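Long-range contacts in purine nucleoside phosphorylase (Anopheles gambiae, PDB 2P4S), which catalyses the phosphorolytic cleavage of purine (deoxy)ribonucleosides, chiefly inosine and 2'-deoxyinosine, to free base and pentose 1-phosphate in purine salvage: residues 139-144 and 181-186; 100-105 and 131-136; 96-101 and 185-190. One frame throughout, in Å; residues are numbered along the deposited sequence.

Interaction 1 of 3, residues 139-144 and 181-186; sequences PHFPVS and CAMPVR
A Met-aromatic contact between M183 and F141 pins the loop 139-144 against helix 178-191, close to the phosphate site: the side chains of P184 and the phosphate-binding F170 lie about 4 Å apart. M183 SD sits 4.5 Å from the centroid of the F141 ring, 44° off the ring normal, thus neither squarely above the face nor at the edge, and its nearest ring atom is F141 CE1 at 3.8 Å. The sulfur gets there because M183 leaves the helix with CG anti to the backbone N (chi1 167°) and then bends at chi2 and chi3, a bend that also carries the methyl CE over one face of the ring. CE meets the ring of P142 as well, though too closely in the model for the exact spacing to be trusted. Farther round, P184 CG comes obliquely to F141 CZ at 3.9 Å. P184 has no N-H to give to the preceding turn, and the helix is kinked here. The F141 ring also meets that of Y135, just past strand 130-134. Between the two segments cohesion therefore comes from dispersion and from a polarisable sulfur beside an aromatic ring, and no charged group takes part.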
loop_
_atom_site.group_PDB
_atom_site.type_symbol
_atom_site.label_atom_id
_atom_site.label_comp_id
_atom_site.label_asym_id
_atom_site.label_seq_id
_atom_site.Cartn_x
_atom_site.Cartn_y
_atom_site.Cartn_z
ATOM N N PRO A 139 28.098 -9.865 -12.036
ATOM C CA PRO A 139 27.031 -10.790 -12.404
ATOM C C PRO A 139 25.736 -10.529 -11.645
ATOM O O PRO A 139 25.758 -10.385 -10.420
ATOM C CB PRO A 139 27.604 -12.176 -12.051
ATOM C CG PRO A 139 28.960 -11.945 -11.498
ATOM C CD PRO A 139 29.363 -10.558 -11.781
ATOM N N HIS A 140 24.637 -10.443 -12.401
ATOM C CA HIS A 140 23.253 -10.306 -11.869
ATOM C C HIS A 140 22.956 -8.978 -11.200
ATOM O O HIS A 140 21.954 -8.855 -10.513
ATOM C CB HIS A 140 22.922 -11.431 -10.863
ATOM C CG HIS A 140 23.158 -12.796 -11.407
ATOM N ND1 HIS A 140 22.413 -13.313 -12.447
ATOM C CD2 HIS A 140 24.077 -13.740 -11.087
ATOM C CE1 HIS A 140 22.852 -14.528 -12.734
ATOM N NE2 HIS A 140 23.854 -14.813 -11.918
ATOM N N PHE A 141 23.824 -7.998 -11.374
ATOM C CA PHE A 141 23.637 -6.738 -10.687
ATOM C C PHE A 141 22.718 -5.763 -11.464
ATOM O O PHE A 141 22.862 -5.599 -12.689
ATOM C CB PHE A 141 24.978 -6.087 -10.420
ATOM C CG PHE A 141 25.220 -5.812 -8.961
ATOM C CD1 PHE A 141 25.291 -6.855 -8.062
ATOM C CD2 PHE A 141 25.394 -4.526 -8.498
ATOM C CE1 PHE A 141 25.538 -6.621 -6.700
ATOM C CE2 PHE A 141 25.625 -4.277 -7.107
ATOM C CZ PHE A 141 25.704 -5.339 -6.232
ATOM N N PRO A 142 21.792 -5.101 -10.739
ATOM C CA PRO A 142 21.046 -3.999 -11.331
ATOM C C PRO A 142 21.996 -2.846 -11.605
ATOM O O PRO A 142 23.131 -2.819 -11.114
ATOM C CB PRO A 142 20.047 -3.597 -10.226
ATOM C CG PRO A 142 20.037 -4.699 -9.237
ATOM C CD PRO A 142 21.398 -5.357 -9.335
ATOM N N VAL A 143 21.549 -1.908 -12.405
ATOM C CA VAL A 143 22.316 -0.705 -12.649
ATOM C C VAL A 143 21.564 0.510 -12.098
ATOM O O VAL A 143 20.327 0.529 -12.052
ATOM C CB VAL A 143 22.648 -0.541 -14.152
ATOM C CG1 VAL A 143 23.518 -1.782 -14.678
ATOM C CG2 VAL A 143 21.389 -0.351 -14.984
ATOM N N SER A 144 22.317 1.529 -11.696
ATOM C CA SER A 144 21.742 2.815 -11.220
ATOM C C SER A 144 21.359 3.706 -12.393
ATOM O O SER A 144 22.203 4.035 -13.194
ATOM C CB SER A 144 22.759 3.529 -10.327
ATOM O OG SER A 144 22.957 2.779 -9.152
ATOM N N CYS A 181 16.251 -4.285 -5.028
ATOM C CA CYS A 181 16.937 -3.075 -4.461
ATOM C C CYS A 181 17.806 -3.447 -3.261
ATOM O O CYS A 181 18.858 -2.872 -3.047
ATOM C CB CYS A 181 15.927 -2.003 -3.997
ATOM S SG CYS A 181 14.886 -1.312 -5.349
ATOM N N ALA A 182 17.349 -4.433 -2.500
ATOM C CA ALA A 182 17.951 -4.808 -1.205
ATOM C C ALA A 182 19.002 -5.893 -1.389
ATOM O O ALA A 182 19.850 -6.062 -0.532
ATOM C CB ALA A 182 16.853 -5.281 -0.253
ATOM N N MET A 183 18.984 -6.582 -2.543
ATOM C CA MET A 183 19.946 -7.663 -2.856
ATOM C C MET A 183 21.457 -7.406 -2.487
ATOM O O MET A 183 22.153 -8.308 -2.013
ATOM C CB MET A 183 19.765 -8.133 -4.317
ATOM C CG MET A 183 20.909 -9.035 -4.845
ATOM S SD MET A 183 22.276 -8.156 -5.619
ATOM C CE MET A 183 21.443 -7.090 -6.765
ATOM N N PRO A 184 21.991 -6.204 -2.760
ATOM C CA PRO A 184 23.381 -5.940 -2.366
ATOM C C PRO A 184 23.681 -6.033 -0.875
ATOM O O PRO A 184 24.851 -6.304 -0.482
ATOM C CB PRO A 184 23.594 -4.514 -2.845
ATOM C CG PRO A 184 22.595 -4.387 -4.025
ATOM C CD PRO A 184 21.409 -5.082 -3.532
ATOM N N VAL A 185 22.652 -5.859 -0.041
ATOM C CA VAL A 185 22.772 -6.146 1.405
ATOM C C VAL A 185 23.016 -7.631 1.724
ATOM O O VAL A 185 23.748 -7.935 2.661
ATOM C CB VAL A 185 21.549 -5.594 2.226
ATOM C CG1 VAL A 185 21.697 -5.847 3.722
ATOM C CG2 VAL A 185 21.324 -4.074 1.940
ATOM N N ARG A 186 22.372 -8.553 1.000
ATOM C CA ARG A 186 22.619 -10.014 1.207
ATOM C C ARG A 186 24.039 -10.381 0.773
ATOM O O ARG A 186 24.708 -11.141 1.452
ATOM C CB ARG A 186 21.670 -10.878 0.433
ATOM C CG ARG A 186 20.192 -10.573 0.567
ATOM C CD ARG A 186 19.677 -11.282 1.706
ATOM N NE ARG A 186 18.344 -11.840 1.513
ATOM C CZ ARG A 186 17.487 -12.019 2.524
ATOM N NH1 ARG A 186 17.824 -11.663 3.802
ATOM N NH2 ARG A 186 16.296 -12.540 2.274
#

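Interaction 2 of 3, residues 100-105 and 131-136; sequences TYLLER and DSFDYE
R105 NH1 donates a 2.8 Å hydrogen bond to Y101 O, and the two residues that this bond ties together both touch F133 of the strand facing them. The motif is a helix packed on a mixed sheet: the segment 100-105, from helix 92-105, runs over strand 130-134, their axes 10.4 Å apart at closest and inclined at 143°. The bond to Y101 O reaches a carbonyl lone pair, and the oxygen lies almost in the plane of the guanidinium. A long salt bridge, 3.6 Å from R105 NH1 to E104 OE1, adds a weaker hold on the same nitrogen. With its chain extended from CG to NE, R105 lies along the helix so that one face of its guanidinium covers Y101, whose CE1 stands under the centre of that face in a cation-pi contact. The bond and the cation-pi contact together should limit rotation of this solvent-facing group.

Below this polar layer the contact becomes apolar and centres on F133, which points at the helix. L102 and F133 lie alongside each other, pointing opposite ways, with L102 CD2 3.7 Å from the F133 ring centroid and only 6° off the normal, a CH-pi contact. L102 is also packed by L153 and F155 of the neighbouring strand 152-158 and by V187 and I191 of helix 178-191. The Y101 ring touches F133 more loosely and obliquely. At the start of the segment 131-136, D131 also points toward the helix, and its OD2 is hydrogen-bonded to T106 OG1. The aliphatic root of R105 meets the rim of the aromatic ring: its CB lies in the ring plane at the edge, 3.7 Å from both F133 CE1 and F133 CZ.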
loop_
_atom_site.group_PDB
_atom_site.type_symbol
_atom_site.label_atom_id
_atom_site.label_comp_id
_atom_site.label_asym_id
_atom_site.label_seq_id
_atom_site.Cartn_x
_atom_site.Cartn_y
_atom_site.Cartn_z
ATOM N N THR A 100 31.203 -14.505 -4.162
ATOM C CA THR A 100 32.435 -15.223 -4.570
ATOM C C THR A 100 33.135 -14.478 -5.702
ATOM O O THR A 100 34.353 -14.271 -5.623
ATOM C CB THR A 100 32.162 -16.698 -4.927
ATOM O OG1 THR A 100 31.823 -17.410 -3.728
ATOM C CG2 THR A 100 33.423 -17.359 -5.495
ATOM N N TYR A 101 32.346 -14.018 -6.687
ATOM C CA TYR A 101 32.850 -13.193 -7.786
ATOM C C TYR A 101 33.689 -12.018 -7.296
ATOM O O TYR A 101 34.773 -11.732 -7.809
ATOM C CB TYR A 101 31.690 -12.670 -8.654
ATOM C CG TYR A 101 32.152 -11.785 -9.775
ATOM C CD1 TYR A 101 32.529 -12.333 -11.019
ATOM C CD2 TYR A 101 32.243 -10.402 -9.601
ATOM C CE1 TYR A 101 32.986 -11.525 -12.051
ATOM C CE2 TYR A 101 32.701 -9.578 -10.618
ATOM C CZ TYR A 101 33.071 -10.156 -11.864
ATOM O OH TYR A 101 33.555 -9.332 -12.876
ATOM N N LEU A 102 33.157 -11.296 -6.327
ATOM C CA LEU A 102 33.863 -10.124 -5.793
ATOM C C LEU A 102 35.031 -10.543 -4.870
ATOM O O LEU A 102 36.091 -9.949 -4.904
ATOM C CB LEU A 102 32.851 -9.230 -5.038
ATOM C CG LEU A 102 31.706 -8.632 -5.899
ATOM C CD1 LEU A 102 30.506 -8.157 -5.051
ATOM C CD2 LEU A 102 32.269 -7.499 -6.718
ATOM N N LEU A 103 34.812 -11.543 -4.032
ATOM C CA LEU A 103 35.840 -12.004 -3.090
ATOM C C LEU A 103 37.095 -12.516 -3.811
ATOM O O LEU A 103 38.183 -12.373 -3.279
ATOM C CB LEU A 103 35.291 -13.104 -2.182
ATOM C CG LEU A 103 34.278 -12.702 -1.103
ATOM C CD1 LEU A 103 33.658 -13.963 -0.465
ATOM C CD2 LEU A 103 34.907 -11.807 -0.076
ATOM N N GLU A 104 36.904 -13.094 -5.013
ATOM C CA GLU A 104 37.973 -13.508 -5.947
ATOM C C GLU A 104 38.736 -12.352 -6.549
ATOM O O GLU A 104 39.915 -12.486 -6.909
ATOM C CB GLU A 104 37.390 -14.408 -7.048
ATOM C CG GLU A 104 37.099 -15.822 -6.484
ATOM C CD GLU A 104 36.410 -16.781 -7.468
ATOM O OE1 GLU A 104 35.952 -16.338 -8.567
ATOM O OE2 GLU A 104 36.289 -17.991 -7.105
ATOM N N ARG A 105 38.104 -11.183 -6.600
ATOM C CA ARG A 105 38.699 -10.027 -7.278
ATOM C C ARG A 105 39.163 -8.881 -6.385
ATOM O O ARG A 105 39.624 -7.860 -6.874
ATOM C CB ARG A 105 37.762 -9.539 -8.394
ATOM C CG ARG A 105 37.683 -10.572 -9.475
ATOM C CD ARG A 105 36.518 -10.395 -10.420
ATOM N NE ARG A 105 36.567 -11.446 -11.433
ATOM C CZ ARG A 105 36.153 -12.696 -11.260
ATOM N NH1 ARG A 105 35.621 -13.096 -10.113
ATOM N NH2 ARG A 105 36.264 -13.560 -12.266
ATOM N N ASP A 131 39.562 -1.276 -4.735
ATOM C CA ASP A 131 39.096 -2.131 -5.823
ATOM C C ASP A 131 37.668 -1.685 -6.170
ATOM O O ASP A 131 36.770 -1.709 -5.347
ATOM C CB ASP A 131 39.170 -3.622 -5.450
ATOM C CG ASP A 131 40.596 -4.056 -5.058
ATOM O OD1 ASP A 131 41.529 -3.879 -5.876
ATOM O OD2 ASP A 131 40.799 -4.584 -3.943
ATOM N N SER A 132 37.488 -1.231 -7.399
ATOM C CA SER A 132 36.232 -0.656 -7.836
ATOM C C SER A 132 35.574 -1.541 -8.911
ATOM O O SER A 132 36.259 -2.069 -9.802
ATOM C CB SER A 132 36.500 0.730 -8.365
ATOM O OG SER A 132 35.274 1.323 -8.748
ATOM N N PHE A 133 34.264 -1.733 -8.801
ATOM C CA PHE A 133 33.515 -2.544 -9.767
ATOM C C PHE A 133 32.297 -1.812 -10.299
ATOM O O PHE A 133 31.340 -1.625 -9.551
ATOM C CB PHE A 133 33.015 -3.857 -9.160
ATOM C CG PHE A 133 34.079 -4.722 -8.590
ATOM C CD1 PHE A 133 34.604 -5.783 -9.341
ATOM C CD2 PHE A 133 34.550 -4.504 -7.288
ATOM C CE1 PHE A 133 35.588 -6.609 -8.800
ATOM C CE2 PHE A 133 35.545 -5.308 -6.736
ATOM C CZ PHE A 133 36.075 -6.364 -7.493
ATOM N N ASP A 134 32.307 -1.431 -11.580
ATOM C CA ASP A 134 31.093 -0.908 -12.197
ATOM C C ASP A 134 29.990 -1.929 -12.036
ATOM O O ASP A 134 30.246 -3.125 -12.184
ATOM C CB ASP A 134 31.320 -0.573 -13.673
ATOM C CG ASP A 134 32.112 0.707 -13.851
ATOM O OD1 ASP A 134 32.561 1.259 -12.817
ATOM O OD2 ASP A 134 32.300 1.164 -15.010
ATOM N N TYR A 135 28.775 -1.472 -11.687
ATOM C CA TYR A 135 27.614 -2.383 -11.529
ATOM C C TYR A 135 27.340 -3.206 -12.768
ATOM O O TYR A 135 26.911 -4.341 -12.653
ATOM C CB TYR A 135 26.319 -1.660 -11.121
ATOM C CG TYR A 135 26.327 -1.034 -9.715
ATOM C CD1 TYR A 135 27.278 -1.431 -8.732
ATOM C CD2 TYR A 135 25.379 -0.055 -9.366
ATOM C CE1 TYR A 135 27.279 -0.859 -7.442
ATOM C CE2 TYR A 135 25.364 0.530 -8.091
ATOM C CZ TYR A 135 26.316 0.134 -7.149
ATOM O OH TYR A 135 26.298 0.718 -5.942
ATOM N N GLU A 136 27.582 -2.619 -13.940
ATOM C CA GLU A 136 27.431 -3.289 -15.254
ATOM C C GLU A 136 28.195 -4.623 -15.378
ATOM O O GLU A 136 27.734 -5.535 -16.051
ATOM C CB GLU A 136 27.918 -2.362 -16.392
ATOM C CG GLU A 136 26.976 -1.212 -16.748
ATOM C CD GLU A 136 26.892 -0.039 -15.677
ATOM O OE1 GLU A 136 27.785 0.128 -14.783
ATOM O OE2 GLU A 136 25.900 0.734 -15.758
#

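Interaction 3 of 3, residues 96-101 and 185-190; sequences QEIATY and VRVMHL
The amide of Q96 is the flat side-chain group in touch across this helix pair; L190 CD2 stands above the amide plane, displaced past the NE2 end, 3.8 Å from Q96 NE2. Q96 sets CG anti to the backbone N (chi1 -170°) and then bends at chi2, which brings NE2 to that methyl. The other methyl of L190 meets the backbone, with CD1 3.4 Å from Q96 N. The two segments, on helices 92-105 and 178-191, cross at -58° with their axes 8.8 Å apart, and the backbones come nearest where A99 CA lies 5.4 Å from V187 CA. There the small methyl of A99 lets the helices approach: A99 CB rests 3.7 Å from L190 CB, and V187 CG1 lies by A99 CA. Next to it I98 and V187 meet at about a right angle, I98 CG2 touching V187 CG2 at 3.9 Å. L95, on the same helix as Q96, packs on both V187 and L190. The interface thus grades from branched aliphatics in its buried part to Q96, partly exposed, at its margin, where even the amide nitrogen touches a leucine methyl; the contact is therefore held by van der Waals packing.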
loop_
_atom_site.group_PDB
_atom_site.type_symbol
_atom_site.label_atom_id
_atom_site.label_comp_id
_atom_site.label_asym_id
_atom_site.label_seq_id
_atom_site.Cartn_x
_atom_site.Cartn_y
_atom_site.Cartn_z
ATOM N N GLN A 96 25.538 -16.081 -3.328
ATOM C CA GLN A 96 26.888 -16.585 -3.102
ATOM C C GLN A 96 27.783 -16.527 -4.386
ATOM O O GLN A 96 28.952 -16.163 -4.274
ATOM C CB GLN A 96 26.874 -17.953 -2.387
ATOM C CG GLN A 96 28.272 -18.435 -1.902
ATOM C CD GLN A 96 28.779 -17.735 -0.638
ATOM O OE1 GLN A 96 29.771 -16.993 -0.667
ATOM N NE2 GLN A 96 28.116 -17.996 0.483
ATOM N N GLU A 97 27.235 -16.803 -5.582
ATOM C CA GLU A 97 27.946 -16.537 -6.856
ATOM C C GLU A 97 28.503 -15.089 -6.893
ATOM O O GLU A 97 29.714 -14.858 -7.170
ATOM C CB GLU A 97 27.031 -16.694 -8.103
ATOM C CG GLU A 97 26.499 -18.091 -8.531
ATOM C CD GLU A 97 25.493 -17.987 -9.753
ATOM O OE1 GLU A 97 25.753 -17.156 -10.695
ATOM O OE2 GLU A 97 24.453 -18.726 -9.785
ATOM N N ILE A 98 27.608 -14.120 -6.663
ATOM C CA ILE A 98 27.972 -12.706 -6.685
ATOM C C ILE A 98 29.033 -12.414 -5.610
ATOM O O ILE A 98 30.036 -11.728 -5.875
ATOM C CB ILE A 98 26.709 -11.756 -6.515
ATOM C CG1 ILE A 98 25.570 -12.175 -7.463
ATOM C CG2 ILE A 98 27.107 -10.273 -6.616
ATOM C CD1 ILE A 98 24.246 -11.382 -7.271
ATOM N N ALA A 99 28.827 -12.942 -4.404
ATOM C CA ALA A 99 29.792 -12.689 -3.313
ATOM C C ALA A 99 31.190 -13.233 -3.721
ATOM O O ALA A 99 32.203 -12.520 -3.650
ATOM C CB ALA A 99 29.313 -13.328 -1.982
ATOM N N THR A 100 31.203 -14.505 -4.162
ATOM C CA THR A 100 32.435 -15.223 -4.570
ATOM C C THR A 100 33.135 -14.478 -5.702
ATOM O O THR A 100 34.353 -14.271 -5.623
ATOM C CB THR A 100 32.162 -16.698 -4.927
ATOM O OG1 THR A 100 31.823 -17.410 -3.728
ATOM C CG2 THR A 100 33.423 -17.359 -5.495
ATOM N N TYR A 101 32.346 -14.018 -6.687
ATOM C CA TYR A 101 32.850 -13.193 -7.786
ATOM C C TYR A 101 33.689 -12.018 -7.296
ATOM O O TYR A 101 34.773 -11.732 -7.809
ATOM C CB TYR A 101 31.690 -12.670 -8.654
ATOM C CG TYR A 101 32.152 -11.785 -9.775
ATOM C CD1 TYR A 101 32.529 -12.333 -11.019
ATOM C CD2 TYR A 101 32.243 -10.402 -9.601
ATOM C CE1 TYR A 101 32.986 -11.525 -12.051
ATOM C CE2 TYR A 101 32.701 -9.578 -10.618
ATOM C CZ TYR A 101 33.071 -10.156 -11.864
ATOM O OH TYR A 101 33.555 -9.332 -12.876
ATOM N N VAL A 185 22.652 -5.859 -0.041
ATOM C CA VAL A 185 22.772 -6.146 1.405
ATOM C C VAL A 185 23.016 -7.631 1.724
ATOM O O VAL A 185 23.748 -7.935 2.661
ATOM C CB VAL A 185 21.549 -5.594 2.226
ATOM C CG1 VAL A 185 21.697 -5.847 3.722
ATOM C CG2 VAL A 185 21.324 -4.074 1.940
ATOM N N ARG A 186 22.372 -8.553 1.000
ATOM C CA ARG A 186 22.619 -10.014 1.207
ATOM C C ARG A 186 24.039 -10.381 0.773
ATOM O O ARG A 186 24.708 -11.141 1.452
ATOM C CB ARG A 186 21.670 -10.878 0.433
ATOM C CG ARG A 186 20.192 -10.573 0.567
ATOM C CD ARG A 186 19.677 -11.282 1.706
ATOM N NE ARG A 186 18.344 -11.840 1.513
ATOM C CZ ARG A 186 17.487 -12.019 2.524
ATOM N NH1 ARG A 186 17.824 -11.663 3.802
ATOM N NH2 ARG A 186 16.296 -12.540 2.274
ATOM N N VAL A 187 24.500 -9.790 -0.326
ATOM C CA VAL A 187 25.875 -9.915 -0.781
ATOM C C VAL A 187 26.902 -9.378 0.255
ATOM O O VAL A 187 27.863 -10.075 0.572
ATOM C CB VAL A 187 26.082 -9.237 -2.185
ATOM C CG1 VAL A 187 27.515 -9.336 -2.587
ATOM C CG2 VAL A 187 25.191 -9.902 -3.232
ATOM N N MET A 188 26.718 -8.155 0.757
ATOM C CA MET A 188 27.539 -7.629 1.854
ATOM C C MET A 188 27.666 -8.629 3.029
ATOM O O MET A 188 28.760 -8.899 3.504
ATOM C CB MET A 188 27.001 -6.283 2.356
ATOM C CG MET A 188 27.149 -5.087 1.414
ATOM S SD MET A 188 26.156 -3.661 2.009
ATOM C CE MET A 188 26.766 -2.402 0.902
ATOM N N HIS A 189 26.559 -9.200 3.468
ATOM C CA HIS A 189 26.556 -10.194 4.527
ATOM C C HIS A 189 27.404 -11.429 4.137
ATOM O O HIS A 189 28.285 -11.874 4.897
ATOM C CB HIS A 189 25.100 -10.586 4.802
ATOM C CG HIS A 189 24.929 -11.825 5.624
ATOM N ND1 HIS A 189 25.295 -11.902 6.955
ATOM C CD2 HIS A 189 24.352 -13.017 5.321
ATOM C CE1 HIS A 189 24.995 -13.105 7.415
ATOM N NE2 HIS A 189 24.412 -13.797 6.445
ATOM N N LEU A 190 27.130 -11.988 2.958
ATOM C CA LEU A 190 27.841 -13.173 2.494
ATOM C C LEU A 190 29.355 -12.934 2.410
ATOM O O LEU A 190 30.136 -13.815 2.700
ATOM C CB LEU A 190 27.286 -13.631 1.153
ATOM C CG LEU A 190 25.895 -14.249 1.174
ATOM C CD1 LEU A 190 25.511 -14.651 -0.260
ATOM C CD2 LEU A 190 25.809 -15.439 2.163
#

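The three contacts form one continuous patch on the same side of the chain, with centres 10 to 12 Å apart. Helix 92-105 serves interactions 2 and 3, and helix 178-191 serves 1 and 3, so interaction 3 joins the two helices that the others fasten to a loop and to a strand. L102 of interaction 2 touches V187 of interaction 3, E97 probably hydrogen-bonds H140, and Y135 packs against the loop of interaction 1. Interactions 1 and 3 are buried: the first sets sulfur and proline against an aromatic ring, the other is mainly aliphatic. Interaction 2, only partly buried and farthest from the chain's centre, adds an arginine beside a buried phenylalanine, with the D131 carboxylate bonded to T106.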